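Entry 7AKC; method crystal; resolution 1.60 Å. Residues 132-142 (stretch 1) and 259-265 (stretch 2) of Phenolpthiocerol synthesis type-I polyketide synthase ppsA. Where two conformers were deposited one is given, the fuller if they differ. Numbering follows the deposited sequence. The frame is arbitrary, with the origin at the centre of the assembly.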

# COMPACT_ATOMS: atom_id res chain seq x y z
N ARG A 132 -4.08 16.21 -5.00
CA ARG A 132 -3.50 17.22 -4.13
C ARG A 132 -2.76 16.51 -3.00
O ARG A 132 -1.62 16.89 -2.69
CB ARG A 132 -4.58 18.12 -3.55
CG ARG A 132 -4.02 19.37 -2.88
CD ARG A 132 -4.98 19.79 -1.80
NE ARG A 132 -4.41 20.77 -0.88
CZ ARG A 132 -5.06 21.26 0.17
NH1 ARG A 132 -4.49 22.17 0.95
NH2 ARG A 132 -6.29 20.85 0.46
N VAL A 133 -3.34 15.45 -2.42
CA VAL A 133 -2.63 14.67 -1.40
C VAL A 133 -1.35 14.06 -2.01
O VAL A 133 -0.29 14.20 -1.44
CB VAL A 133 -3.53 13.58 -0.76
CG1 VAL A 133 -2.71 12.67 0.15
CG2 VAL A 133 -4.66 14.22 0.02
N THR A 134 -1.47 13.52 -3.23
CA THR A 134 -0.36 12.90 -3.94
C THR A 134 0.77 13.87 -4.16
O THR A 134 1.88 13.58 -3.75
CB THR A 134 -0.84 12.27 -5.27
OG1 THR A 134 -1.90 11.34 -4.98
CG2 THR A 134 0.29 11.52 -5.97
N ALA A 135 0.47 15.06 -4.73
CA ALA A 135 1.48 16.08 -4.97
C ALA A 135 2.07 16.64 -3.68
O ALA A 135 3.28 16.80 -3.61
CB ALA A 135 0.90 17.21 -5.85
N THR A 136 1.24 16.92 -2.66
CA THR A 136 1.73 17.46 -1.39
C THR A 136 2.71 16.48 -0.72
O THR A 136 3.88 16.81 -0.51
CB THR A 136 0.55 17.87 -0.48
OG1 THR A 136 -0.07 19.02 -1.00
CG2 THR A 136 0.98 18.13 0.95
N ARG A 137 2.28 15.24 -0.53
CA ARG A 137 3.10 14.18 0.05
C ARG A 137 4.37 13.91 -0.77
O ARG A 137 5.44 13.81 -0.18
CB ARG A 137 2.26 12.90 0.19
CG ARG A 137 2.96 11.73 0.87
CD ARG A 137 2.01 10.52 0.95
NE ARG A 137 1.46 10.15 -0.36
CZ ARG A 137 0.49 9.26 -0.54
NH1 ARG A 137 -0.09 8.67 0.50
NH2 ARG A 137 0.12 8.90 -1.76
N SER A 138 4.26 13.79 -2.11
CA SER A 138 5.44 13.52 -2.96
C SER A 138 6.49 14.63 -2.87
O SER A 138 7.68 14.32 -2.84
CB SER A 138 5.04 13.32 -4.42
OG SER A 138 4.44 12.06 -4.67
N ARG A 139 6.05 15.89 -2.79
CA ARG A 139 6.96 17.04 -2.69
C ARG A 139 7.68 16.99 -1.33
O ARG A 139 8.91 17.16 -1.28
CB ARG A 139 6.15 18.34 -2.89
CG ARG A 139 6.89 19.63 -2.51
CD ARG A 139 6.20 20.81 -3.21
N LEU A 140 6.94 16.63 -0.25
CA LEU A 140 7.58 16.51 1.07
C LEU A 140 8.57 15.35 1.16
O LEU A 140 9.54 15.43 1.91
CB LEU A 140 6.52 16.32 2.15
CG LEU A 140 5.71 17.57 2.45
CD1 LEU A 140 4.54 17.25 3.39
CD2 LEU A 140 6.61 18.69 3.02
N MET A 141 8.33 14.30 0.39
CA MET A 141 9.17 13.07 0.46
C MET A 141 10.39 13.20 -0.46
O MET A 141 11.40 12.60 -0.15
CB MET A 141 8.33 11.86 0.05
CG MET A 141 7.42 11.36 1.15
SD MET A 141 6.19 10.18 0.56
CE MET A 141 7.17 8.68 0.48
N ALA A 142 10.27 13.99 -1.53
CA ALA A 142 11.34 14.08 -2.50
C ALA A 142 12.75 14.35 -1.93
O ALA A 142 13.69 13.73 -2.43
CB ALA A 142 10.99 15.11 -3.58
N HIS A 259 -5.01 11.45 8.86
CA HIS A 259 -4.99 10.13 8.23
C HIS A 259 -3.82 10.00 7.25
O HIS A 259 -3.13 8.98 7.30
CB HIS A 259 -6.30 9.82 7.50
CG HIS A 259 -6.30 8.44 6.91
ND1 HIS A 259 -6.54 7.32 7.70
CD2 HIS A 259 -6.02 8.03 5.65
CE1 HIS A 259 -6.42 6.28 6.89
NE2 HIS A 259 -6.12 6.67 5.64
N TRP A 260 -3.60 10.97 6.34
CA TRP A 260 -2.49 10.84 5.37
C TRP A 260 -1.10 10.96 6.00
O TRP A 260 -0.20 10.20 5.62
CB TRP A 260 -2.68 11.81 4.18
CG TRP A 260 -4.01 11.57 3.50
CD1 TRP A 260 -5.08 12.42 3.46
CD2 TRP A 260 -4.44 10.34 2.90
NE1 TRP A 260 -6.15 11.80 2.85
CE2 TRP A 260 -5.79 10.52 2.50
CE3 TRP A 260 -3.85 9.08 2.72
CZ2 TRP A 260 -6.54 9.49 1.93
CZ3 TRP A 260 -4.58 8.09 2.11
CH2 TRP A 260 -5.91 8.29 1.74
N ALA A 261 -0.96 11.80 7.05
CA ALA A 261 0.31 11.89 7.81
C ALA A 261 0.58 10.56 8.54
O ALA A 261 1.72 10.09 8.58
CB ALA A 261 0.23 13.02 8.83
N THR A 262 -0.48 9.93 9.07
CA THR A 262 -0.34 8.66 9.78
C THR A 262 -0.05 7.52 8.83
O THR A 262 0.81 6.68 9.11
CB THR A 262 -1.60 8.41 10.62
OG1 THR A 262 -1.67 9.38 11.66
CG2 THR A 262 -1.64 6.99 11.21
N ASN A 263 -0.77 7.49 7.70
CA ASN A 263 -0.65 6.45 6.68
C ASN A 263 0.76 6.32 6.11
O ASN A 263 1.25 5.20 5.89
CB ASN A 263 -1.69 6.67 5.56
CG ASN A 263 -1.42 5.89 4.31
OD1 ASN A 263 -0.71 6.38 3.41
ND2 ASN A 263 -1.87 4.65 4.29
N MET A 264 1.42 7.45 5.91
CA MET A 264 2.79 7.44 5.33
C MET A 264 3.83 6.87 6.32
O MET A 264 4.85 6.39 5.85
CB MET A 264 3.20 8.85 4.89
CG MET A 264 3.57 9.77 6.02
SD MET A 264 3.80 11.47 5.45
CE MET A 264 4.85 11.20 4.03
N ARG A 265 3.56 6.91 7.62
CA ARG A 265 4.53 6.43 8.65
C ARG A 265 4.18 5.02 9.11
O ARG A 265 5.10 4.21 9.24
CB ARG A 265 4.52 7.37 9.86
CG ARG A 265 5.25 6.87 11.09
CD ARG A 265 6.71 6.59 10.79
NE ARG A 265 7.38 6.04 11.96
CZ ARG A 265 7.50 4.75 12.23
NH1 ARG A 265 6.99 3.85 11.41
NH2 ARG A 265 8.12 4.37 13.32
O HOH W 1 0.02 8.92 3.20
O HOH W 2 -1.71 6.33 1.07

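Residues 132-141 and 259-265 are helical segments of one chain, and their axes cross at -51° with a closest approach of 11.8 Å. That spacing is too wide for backbone contact, so the contact is made by side chains, which together bury 269 Å² counted over both sides. No direct hydrogen bond joins the two stretches; apolar packing and two bridging waters do the work.

Arg132 lies out of reach of the other stretch, but its carbonyl accepts hydrogen bonds from Thr136 N (2.9 Å from Arg132 O) and from Thr136 OG1 (3.1 Å from Arg132 O). The Thr136 hydroxyl is thus satisfied within its own helix.

Val133 begins the contact. Its CA lies 7.8 Å from Trp260 CA, the closest CA pair across the stretches, and its CA-to-CB bond points toward the partner helix. With chi1 in t, Val133 CG1 sits over one face of the indole, 3.8 Å from Trp260 CG; the same methyl is 4.0 Å from the centroid of the five-membered ring and 19° off its normal, which meets the description of a CH-pi contact. A short branched side chain suits this position, since it brings a methyl group onto the flat aromatic surface.

One turn later, Arg137 serves both the apolar and the polar parts of the contact. Its chi1 and chi2 are t, extending the aliphatic stem so that Arg137 CG packs 3.7 Å from Met264 CE; chi3 then turns to p. Arg137 NH1 stands 3.8 Å from Asn263 OD1, which lies at the guanidinium edge, near its plane. Water supplies the link across that gap. The O of water 1 lies 2.7 Å from Arg137 NH1, from which it accepts, and donates to both Trp260 O and Asn263 OD1, each 2.7 Å from the same water O. The O of water 2 lies 2.9 Å from Arg137 NH1, from which it accepts, and 2.5 Å from Asn263 OD1, to which it donates. The amide oxygen therefore receives two water hydrogens, while Asn263 ND2 is bonded elsewhere in the structure. A long side chain ending in a donor fits here: its stem packs on Met264 while NH1 reaches both waters.

Ser138 points its CA-to-CB bond away and contributes nothing across the contact. Met141 closes it: with chi1 m, chi2 t and chi3 p, its SD lies 3.9 Å from Met264 CE. Met264, whose chi angles are p, t and m, thus places one terminal methyl near both Arg137 and Met141, a use well suited to a flexible, unbranched thioether.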